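Local coordinates for protein 2-polyprenyl-6-methoxyphenol hydroxylase-like FAD-dependent oxidoreductase (Streptomyces sp. NRRL 11266, PDB 6UI5) that binds flavin-adenine dinucleotide and is probably an FAD-dependent oxidoreductase of the aromatic-ring hydroxylase family, at residues E3-V8 with L146-V152; R120-F124 with I160-A165. The contacts are given in a common frame with arbitrary orientation. Residue numbers count along the deposited sequence, not the author numbering.

Contact 1: residues E3-V8 with L146-V152. With FAD (flavin-adenine dinucleotide), chain C.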
loop_
_atom_site.group_PDB
_atom_site.type_symbol
_atom_site.label_atom_id
_atom_site.label_comp_id
_atom_site.label_asym_id
_atom_site.label_seq_id
_atom_site.Cartn_x
_atom_site.Cartn_y
_atom_site.Cartn_z
ATOM N N GLU A 3 17.961 27.283 -37.809
ATOM C CA GLU A 3 18.213 26.918 -36.423
ATOM C C GLU A 3 17.287 25.771 -35.995
ATOM O O GLU A 3 16.179 26.015 -35.558
ATOM C CB GLU A 3 18.020 28.138 -35.518
ATOM C CG GLU A 3 16.748 28.984 -35.794
ATOM C CD GLU A 3 16.903 29.991 -36.933
ATOM O OE1 GLU A 3 17.014 31.197 -36.638
ATOM O OE2 GLU A 3 16.891 29.591 -38.114
ATOM N N PRO A 4 17.726 24.523 -36.139
ATOM C CA PRO A 4 16.829 23.385 -35.919
ATOM C C PRO A 4 16.845 22.910 -34.471
ATOM O O PRO A 4 17.713 23.278 -33.681
ATOM C CB PRO A 4 17.411 22.303 -36.841
ATOM C CG PRO A 4 18.879 22.571 -36.808
ATOM C CD PRO A 4 19.026 24.089 -36.687
ATOM N N VAL A 5 15.852 22.081 -34.149
ATOM C CA VAL A 5 15.814 21.290 -32.921
ATOM C C VAL A 5 16.009 19.831 -33.310
ATOM O O VAL A 5 15.279 19.314 -34.167
ATOM C CB VAL A 5 14.485 21.475 -32.161
ATOM C CG1 VAL A 5 14.374 20.441 -31.045
ATOM C CG2 VAL A 5 14.362 22.888 -31.602
ATOM N N VAL A 6 16.991 19.164 -32.694
ATOM C CA VAL A 6 17.301 17.771 -33.027
ATOM C C VAL A 6 16.634 16.839 -32.027
ATOM O O VAL A 6 16.826 16.967 -30.809
ATOM C CB VAL A 6 18.819 17.512 -33.086
ATOM C CG1 VAL A 6 19.074 16.127 -33.646
ATOM C CG2 VAL A 6 19.484 18.536 -33.959
ATOM N N VAL A 7 15.863 15.892 -32.554
ATOM C CA VAL A 7 15.208 14.831 -31.794
ATOM C C VAL A 7 15.840 13.510 -32.200
ATOM O O VAL A 7 15.808 13.149 -33.384
ATOM C CB VAL A 7 13.704 14.808 -32.084
ATOM C CG1 VAL A 7 13.056 13.636 -31.370
ATOM C CG2 VAL A 7 13.086 16.150 -31.700
ATOM N N VAL A 8 16.380 12.771 -31.233
ATOM C CA VAL A 8 17.129 11.541 -31.512
ATOM C C VAL A 8 16.257 10.357 -31.127
ATOM O O VAL A 8 16.013 10.121 -29.936
ATOM C CB VAL A 8 18.457 11.475 -30.741
ATOM C CG1 VAL A 8 19.377 10.423 -31.345
ATOM C CG2 VAL A 8 19.126 12.822 -30.687
ATOM N N LEU A 146 26.142 19.007 -37.019
ATOM C CA LEU A 146 25.006 19.929 -37.114
ATOM C C LEU A 146 24.917 20.871 -35.911
ATOM O O LEU A 146 25.000 20.447 -34.748
ATOM C CB LEU A 146 23.697 19.154 -37.277
ATOM C CG LEU A 146 22.349 19.875 -37.293
ATOM C CD1 LEU A 146 22.371 21.164 -38.130
ATOM C CD2 LEU A 146 21.283 18.924 -37.837
ATOM N N ARG A 147 24.730 22.151 -36.214
ATOM C CA ARG A 147 24.508 23.208 -35.236
ATOM C C ARG A 147 23.000 23.354 -35.031
ATOM O O ARG A 147 22.267 23.609 -35.994
ATOM C CB ARG A 147 25.153 24.501 -35.751
ATOM C CG ARG A 147 25.127 25.737 -34.846
ATOM C CD ARG A 147 25.167 25.426 -33.349
ATOM N NE ARG A 147 25.416 26.620 -32.535
ATOM C CZ ARG A 147 24.564 27.637 -32.377
ATOM N NH1 ARG A 147 23.379 27.640 -32.984
ATOM N NH2 ARG A 147 24.904 28.665 -31.605
ATOM N N CYS A 148 22.532 23.169 -33.794
ATOM C CA CYS A 148 21.098 23.158 -33.507
ATOM C C CYS A 148 20.784 23.963 -32.245
ATOM O O CYS A 148 21.673 24.427 -31.525
ATOM C CB CYS A 148 20.577 21.727 -33.359
ATOM S SG CYS A 148 20.996 20.984 -31.795
ATOM N N ARG A 149 19.487 24.099 -31.971
ATOM C CA ARG A 149 18.953 24.974 -30.933
ATOM C C ARG A 149 18.685 24.247 -29.626
ATOM O O ARG A 149 19.076 24.714 -28.548
ATOM C CB ARG A 149 17.661 25.616 -31.439
ATOM C CG ARG A 149 17.124 26.707 -30.570
ATOM C CD ARG A 149 16.448 27.726 -31.441
ATOM N NE ARG A 149 15.847 28.784 -30.649
ATOM C CZ ARG A 149 15.233 29.824 -31.188
ATOM N NH1 ARG A 149 15.162 29.924 -32.513
ATOM N NH2 ARG A 149 14.696 30.757 -30.414
ATOM N N TYR A 150 17.993 23.123 -29.694
ATOM C CA TYR A 150 17.823 22.248 -28.550
ATOM C C TYR A 150 18.086 20.828 -29.022
ATOM O O TYR A 150 17.851 20.493 -30.186
ATOM C CB TYR A 150 16.415 22.359 -27.931
ATOM C CG TYR A 150 16.135 23.692 -27.286
ATOM C CD1 TYR A 150 16.636 23.980 -26.027
ATOM C CD2 TYR A 150 15.356 24.661 -27.922
ATOM C CE1 TYR A 150 16.401 25.183 -25.427
ATOM C CE2 TYR A 150 15.100 25.897 -27.312
ATOM C CZ TYR A 150 15.636 26.145 -26.063
ATOM O OH TYR A 150 15.436 27.342 -25.417
ATOM N N LEU A 151 18.569 19.996 -28.105
ATOM C CA LEU A 151 18.799 18.584 -28.367
ATOM C C LEU A 151 17.934 17.778 -27.410
ATOM O O LEU A 151 18.095 17.879 -26.192
ATOM C CB LEU A 151 20.282 18.226 -28.204
ATOM C CG LEU A 151 20.574 16.735 -28.076
ATOM C CD1 LEU A 151 20.162 16.000 -29.345
ATOM C CD2 LEU A 151 22.028 16.498 -27.732
ATOM N N VAL A 152 17.019 16.981 -27.954
ATOM C CA VAL A 152 16.171 16.111 -27.144
ATOM C C VAL A 152 16.545 14.672 -27.451
ATOM O O VAL A 152 16.424 14.217 -28.595
ATOM C CB VAL A 152 14.671 16.341 -27.396
ATOM C CG1 VAL A 152 13.878 15.542 -26.396
ATOM C CG2 VAL A 152 14.326 17.824 -27.308
HETATM P PA FAD C . 12.260 3.379 -27.981
HETATM O O1A FAD C . 10.955 2.688 -28.308
HETATM O O2A FAD C . 13.207 2.357 -27.376
HETATM O O5B FAD C . 12.843 4.205 -29.294
HETATM C C5B FAD C . 14.145 4.767 -29.255
HETATM C C4B FAD C . 14.651 4.936 -30.725
HETATM O O4B FAD C . 15.786 5.585 -30.809
HETATM C C3B FAD C . 14.937 3.548 -31.345
HETATM O O3B FAD C . 14.500 3.554 -32.634
HETATM C C2B FAD C . 16.472 3.425 -31.291
HETATM O O2B FAD C . 16.879 2.378 -32.264
HETATM C C1B FAD C . 16.830 4.627 -31.654
HETATM N N9A FAD C . 18.150 5.060 -31.238
HETATM C C8A FAD C . 18.789 4.737 -30.091
HETATM N N7A FAD C . 19.960 5.408 -30.065
HETATM C C5A FAD C . 20.030 6.162 -31.189
HETATM C C6A FAD C . 20.992 7.039 -31.675
HETATM N N6A FAD C . 22.297 7.556 -31.290
HETATM N N1A FAD C . 20.815 7.662 -32.843
HETATM C C2A FAD C . 19.688 7.454 -33.559
HETATM N N3A FAD C . 18.737 6.604 -33.075
HETATM C C4A FAD C . 18.907 5.959 -31.900
HETATM N N1 FAD C . 4.716 -0.536 -24.114
HETATM C C2 FAD C . 3.252 -0.563 -23.829
HETATM O O2 FAD C . 2.599 0.429 -23.836
HETATM N N3 FAD C . 2.603 -1.873 -23.535
HETATM C C4 FAD C . 3.413 -3.092 -23.535
HETATM O O4 FAD C . 2.927 -4.148 -23.307
HETATM C C4X FAD C . 4.892 -3.027 -23.825
HETATM N N5 FAD C . 5.636 -4.265 -23.803
HETATM C C5X FAD C . 7.095 -4.231 -24.071
HETATM C C6 FAD C . 7.805 -5.433 -24.041
HETATM C C7 FAD C . 9.171 -5.434 -24.295
HETATM C C7M FAD C . 9.668 -6.870 -24.193
HETATM C C8 FAD C . 9.857 -4.244 -24.586
HETATM C C8M FAD C . 11.364 -4.344 -24.857
HETATM C C9 FAD C . 9.146 -3.031 -24.615
HETATM C C9A FAD C . 7.755 -3.009 -24.353
HETATM N N10 FAD C . 6.977 -1.712 -24.368
HETATM C C10 FAD C . 5.540 -1.757 -24.111
HETATM C "C1'" FAD C . 7.685 -0.461 -24.703
HETATM C "C2'" FAD C . 7.652 0.720 -23.716
HETATM O "O2'" FAD C . 6.483 1.444 -23.815
HETATM C "C3'" FAD C . 8.735 1.734 -24.077
HETATM O "O3'" FAD C . 8.832 2.617 -23.003
HETATM C "C4'" FAD C . 8.455 2.600 -25.322
HETATM O "O4'" FAD C . 8.284 1.871 -26.504
HETATM C "C5'" FAD C . 9.730 3.438 -25.471
HETATM O "O5'" FAD C . 9.508 4.555 -26.286
HETATM P P FAD C . 10.761 5.552 -26.693
HETATM O O1P FAD C . 10.437 6.232 -28.002
HETATM O O2P FAD C . 11.152 6.537 -25.607
HETATM O O3P FAD C . 12.068 4.549 -26.827
#

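Contact 2: residues R120-F124 with I160-A165. With FAD (flavin-adenine dinucleotide), chain C.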
loop_
_atom_site.group_PDB
_atom_site.type_symbol
_atom_site.label_atom_id
_atom_site.label_comp_id
_atom_site.label_asym_id
_atom_site.label_seq_id
_atom_site.Cartn_x
_atom_site.Cartn_y
_atom_site.Cartn_z
ATOM N N ARG A 120 22.860 8.079 -37.245
ATOM C CA ARG A 120 23.198 7.922 -35.838
ATOM C C ARG A 120 23.771 9.213 -35.278
ATOM O O ARG A 120 24.602 9.866 -35.915
ATOM C CB ARG A 120 24.208 6.797 -35.608
ATOM C CG ARG A 120 24.796 6.827 -34.196
ATOM C CD ARG A 120 25.964 5.869 -33.996
ATOM N NE ARG A 120 25.555 4.482 -34.185
ATOM C CZ ARG A 120 24.847 3.789 -33.300
ATOM N NH1 ARG A 120 24.521 2.530 -33.564
ATOM N NH2 ARG A 120 24.466 4.356 -32.155
ATOM N N LEU A 121 23.338 9.558 -34.076
ATOM C CA LEU A 121 23.951 10.631 -33.316
ATOM C C LEU A 121 25.105 10.053 -32.507
ATOM O O LEU A 121 24.898 9.198 -31.635
ATOM C CB LEU A 121 22.918 11.301 -32.409
ATOM C CG LEU A 121 23.408 12.533 -31.679
ATOM C CD1 LEU A 121 22.264 13.469 -31.632
ATOM C CD2 LEU A 121 23.828 12.179 -30.273
ATOM N N THR A 122 26.320 10.518 -32.794
ATOM C CA THR A 122 27.494 10.036 -32.083
ATOM C C THR A 122 27.924 10.937 -30.937
ATOM O O THR A 122 28.646 10.473 -30.048
ATOM C CB THR A 122 28.649 9.879 -33.057
ATOM O OG1 THR A 122 29.052 11.179 -33.513
ATOM C CG2 THR A 122 28.171 9.084 -34.239
ATOM N N GLY A 123 27.510 12.199 -30.932
ATOM C CA GLY A 123 27.827 13.071 -29.816
ATOM C C GLY A 123 27.305 14.474 -30.039
ATOM O O GLY A 123 26.641 14.771 -31.044
ATOM N N PHE A 124 27.647 15.343 -29.087
ATOM C CA PHE A 124 27.191 16.726 -29.072
ATOM C C PHE A 124 28.004 17.501 -28.043
ATOM O O PHE A 124 28.507 16.927 -27.069
ATOM C CB PHE A 124 25.704 16.812 -28.727
ATOM C CG PHE A 124 25.399 16.428 -27.306
ATOM C CD1 PHE A 124 25.352 15.091 -26.928
ATOM C CD2 PHE A 124 25.160 17.402 -26.342
ATOM C CE1 PHE A 124 25.073 14.731 -25.613
ATOM C CE2 PHE A 124 24.873 17.048 -25.029
ATOM C CZ PHE A 124 24.835 15.713 -24.665
ATOM N N ILE A 160 22.384 7.472 -25.605
ATOM C CA ILE A 160 23.656 8.181 -25.692
ATOM C C ILE A 160 23.492 9.611 -25.183
ATOM O O ILE A 160 24.369 10.143 -24.489
ATOM C CB ILE A 160 24.202 8.153 -27.134
ATOM C CG1 ILE A 160 24.736 6.757 -27.511
ATOM C CG2 ILE A 160 25.292 9.207 -27.313
ATOM C CD1 ILE A 160 23.705 5.817 -28.153
ATOM N N VAL A 161 22.371 10.259 -25.516
ATOM C CA VAL A 161 22.188 11.656 -25.115
ATOM C C VAL A 161 22.236 11.783 -23.602
ATOM O O VAL A 161 22.915 12.656 -23.049
ATOM C CB VAL A 161 20.877 12.239 -25.673
ATOM C CG1 VAL A 161 20.732 13.682 -25.195
ATOM C CG2 VAL A 161 20.843 12.205 -27.205
ATOM N N ARG A 162 21.517 10.919 -22.904
ATOM C CA ARG A 162 21.549 11.002 -21.458
ATOM C C ARG A 162 22.968 10.825 -20.918
ATOM O O ARG A 162 23.460 11.627 -20.112
ATOM C CB ARG A 162 20.640 9.940 -20.890
ATOM C CG ARG A 162 20.903 9.795 -19.468
ATOM C CD ARG A 162 20.132 8.710 -19.012
ATOM N NE ARG A 162 20.631 7.534 -19.659
ATOM C CZ ARG A 162 19.873 6.462 -19.664
ATOM N NH1 ARG A 162 18.634 6.591 -19.173
ATOM N NH2 ARG A 162 20.243 5.309 -20.204
ATOM N N LYS A 163 23.626 9.747 -21.331
ATOM C CA LYS A 163 24.920 9.414 -20.750
ATOM C C LYS A 163 25.946 10.515 -21.004
ATOM O O LYS A 163 26.622 10.972 -20.074
ATOM C CB LYS A 163 25.388 8.066 -21.295
ATOM C CG LYS A 163 24.462 6.891 -20.951
ATOM C CD LYS A 163 24.859 5.645 -21.752
ATOM C CE LYS A 163 23.859 4.500 -21.587
ATOM N NZ LYS A 163 23.699 4.082 -20.172
ATOM N N GLN A 164 26.039 10.988 -22.240
ATOM C CA GLN A 164 27.020 12.023 -22.551
ATOM C C GLN A 164 26.728 13.345 -21.837
ATOM O O GLN A 164 27.670 14.068 -21.482
ATOM C CB GLN A 164 27.080 12.228 -24.060
ATOM C CG GLN A 164 28.384 12.803 -24.550
ATOM C CD GLN A 164 28.461 12.781 -26.058
ATOM O OE1 GLN A 164 28.242 13.800 -26.722
ATOM N NE2 GLN A 164 28.748 11.609 -26.614
ATOM N N ALA A 165 25.444 13.688 -21.625
ATOM C CA ALA A 165 25.086 14.831 -20.789
ATOM C C ALA A 165 25.356 14.573 -19.315
ATOM O O ALA A 165 25.175 15.483 -18.495
ATOM C CB ALA A 165 23.603 15.201 -20.972
HETATM P PA FAD C . 12.260 3.379 -27.981
HETATM O O1A FAD C . 10.955 2.688 -28.308
HETATM O O2A FAD C . 13.207 2.357 -27.376
HETATM O O5B FAD C . 12.843 4.205 -29.294
HETATM C C5B FAD C . 14.145 4.767 -29.255
HETATM C C4B FAD C . 14.651 4.936 -30.725
HETATM O O4B FAD C . 15.786 5.585 -30.809
HETATM C C3B FAD C . 14.937 3.548 -31.345
HETATM O O3B FAD C . 14.500 3.554 -32.634
HETATM C C2B FAD C . 16.472 3.425 -31.291
HETATM O O2B FAD C . 16.879 2.378 -32.264
HETATM C C1B FAD C . 16.830 4.627 -31.654
HETATM N N9A FAD C . 18.150 5.060 -31.238
HETATM C C8A FAD C . 18.789 4.737 -30.091
HETATM N N7A FAD C . 19.960 5.408 -30.065
HETATM C C5A FAD C . 20.030 6.162 -31.189
HETATM C C6A FAD C . 20.992 7.039 -31.675
HETATM N N6A FAD C . 22.297 7.556 -31.290
HETATM N N1A FAD C . 20.815 7.662 -32.843
HETATM C C2A FAD C . 19.688 7.454 -33.559
HETATM N N3A FAD C . 18.737 6.604 -33.075
HETATM C C4A FAD C . 18.907 5.959 -31.900
HETATM N N1 FAD C . 4.716 -0.536 -24.114
HETATM C C2 FAD C . 3.252 -0.563 -23.829
HETATM O O2 FAD C . 2.599 0.429 -23.836
HETATM N N3 FAD C . 2.603 -1.873 -23.535
HETATM C C4 FAD C . 3.413 -3.092 -23.535
HETATM O O4 FAD C . 2.927 -4.148 -23.307
HETATM C C4X FAD C . 4.892 -3.027 -23.825
HETATM N N5 FAD C . 5.636 -4.265 -23.803
HETATM C C5X FAD C . 7.095 -4.231 -24.071
HETATM C C6 FAD C . 7.805 -5.433 -24.041
HETATM C C7 FAD C . 9.171 -5.434 -24.295
HETATM C C7M FAD C . 9.668 -6.870 -24.193
HETATM C C8 FAD C . 9.857 -4.244 -24.586
HETATM C C8M FAD C . 11.364 -4.344 -24.857
HETATM C C9 FAD C . 9.146 -3.031 -24.615
HETATM C C9A FAD C . 7.755 -3.009 -24.353
HETATM N N10 FAD C . 6.977 -1.712 -24.368
HETATM C C10 FAD C . 5.540 -1.757 -24.111
HETATM C "C1'" FAD C . 7.685 -0.461 -24.703
HETATM C "C2'" FAD C . 7.652 0.720 -23.716
HETATM O "O2'" FAD C . 6.483 1.444 -23.815
HETATM C "C3'" FAD C . 8.735 1.734 -24.077
HETATM O "O3'" FAD C . 8.832 2.617 -23.003
HETATM C "C4'" FAD C . 8.455 2.600 -25.322
HETATM O "O4'" FAD C . 8.284 1.871 -26.504
HETATM C "C5'" FAD C . 9.730 3.438 -25.471
HETATM O "O5'" FAD C . 9.508 4.555 -26.286
HETATM P P FAD C . 10.761 5.552 -26.693
HETATM O O1P FAD C . 10.437 6.232 -28.002
HETATM O O2P FAD C . 11.152 6.537 -25.607
HETATM O O3P FAD C . 12.068 4.549 -26.827
#

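Contact 1: residues E3-V8 with L146-V152
Strands 5-8 and 150-152 run side by side in parallel, their axes 4.9 Å apart and only 11° from aligned. Backbone hydrogen bonds alternate between them: Val6 N to Tyr150 O (3.0 Å), Val152 N to Val6 O (2.9 Å) and Val8 N to Val152 O (3.0 Å). A further bond, from Arg149 N to Pro4 O (2.6 Å), ties the short connection after strand 146-148 to the start of the pairing; proline, lacking an amide hydrogen, takes part there as an acceptor. Strand 5-8 is the central strand of the five-stranded parallel sheet of a Rossmann-type FAD-binding domain, flanked on its other edge by strand 28-31, and it leads toward what is probably the dinucleotide-binding glycine motif. Beta-branched valines suit such a buried strand, and they divide between its two faces. Val5, Val7 and Val152 lie on one, where helix 12-22 covers them. Val6 and Leu151 share the other: Val6 CG2 meets Cys148 CB at 3.4 Å, the small cysteine allowing this close approach, while Leu151 CD1 reaches Val8 CG2 at 3.6 Å. Pro4 adds apolar surface beside Leu146 (CG to CD1, 4.0 Å). At the exit of its strand, Val8 CG1 touches adenine atom N1A of FAD at 3.5 Å.

Contact 2: residues R120-F124 with I160-A165
A short helix, 160-164, lies over strand 120-124 at 8.9 Å between axes and 21° from parallel, and large side chains bridge the gap. The main bump is the Phe124 ring. Its CA-to-CB bond points sideways, but the ring swings toward the helix and fits against Val161 and Ala165, with CZ 3.9 Å from Ala165 CB; the small alanine leaves room for so broad a side chain. Leu121 forms a second bump, its CD2 reaching Val161 CG2 at 4.3 Å and Ile160 CG2 at 4.4 Å. From the helix side, Gln164 extends down to the strand where Gly123 has no side chain: Gln164 OE1 comes within 3.2 Å of Gly123 CA, a space that a beta carbon would crowd. There Gln164 OE1 accepts a hydrogen bond from Phe124 N (2.9 Å). At the other end the adenine of FAD lies beside Arg120, Leu121 and Ile160, and weak hydrogen bonds join Leu121 N to FAD N1A (3.4 Å) and FAD N6A to Leu121 O (3.1 Å). Both weak adenine bonds use main-chain atoms, so they do not depend on the Leu121 side chain, which packs on apolar neighbours, while a long amide side chain meets the polar need of Phe124 N.

How the contacts relate
The centres of contact 1 and contact 2 are 12 Å apart, on the same side of the chain's centre, and both belong to the FAD-binding domain. Their segments alternate along the chain: 3-8, 120-124, 146-152, 160-165. Strand 150-153 of the parallel sheet is followed directly by helix 160-164, while strands 120-126 and 143-148 form the two edges of a three-stranded antiparallel sheet, so each contact includes an edge of that sheet. The two contacts meet in apolar packing, with Val8 CG2 3.3 Å from Leu121 CD1 and Leu151 CD2 3.4 Å from Phe124 CG. The antiparallel sheet and the helix thus pack on the face of the parallel sheet that carries Leu151, at strands 5-8 and 150-153, and both contacts reach the adenine of FAD.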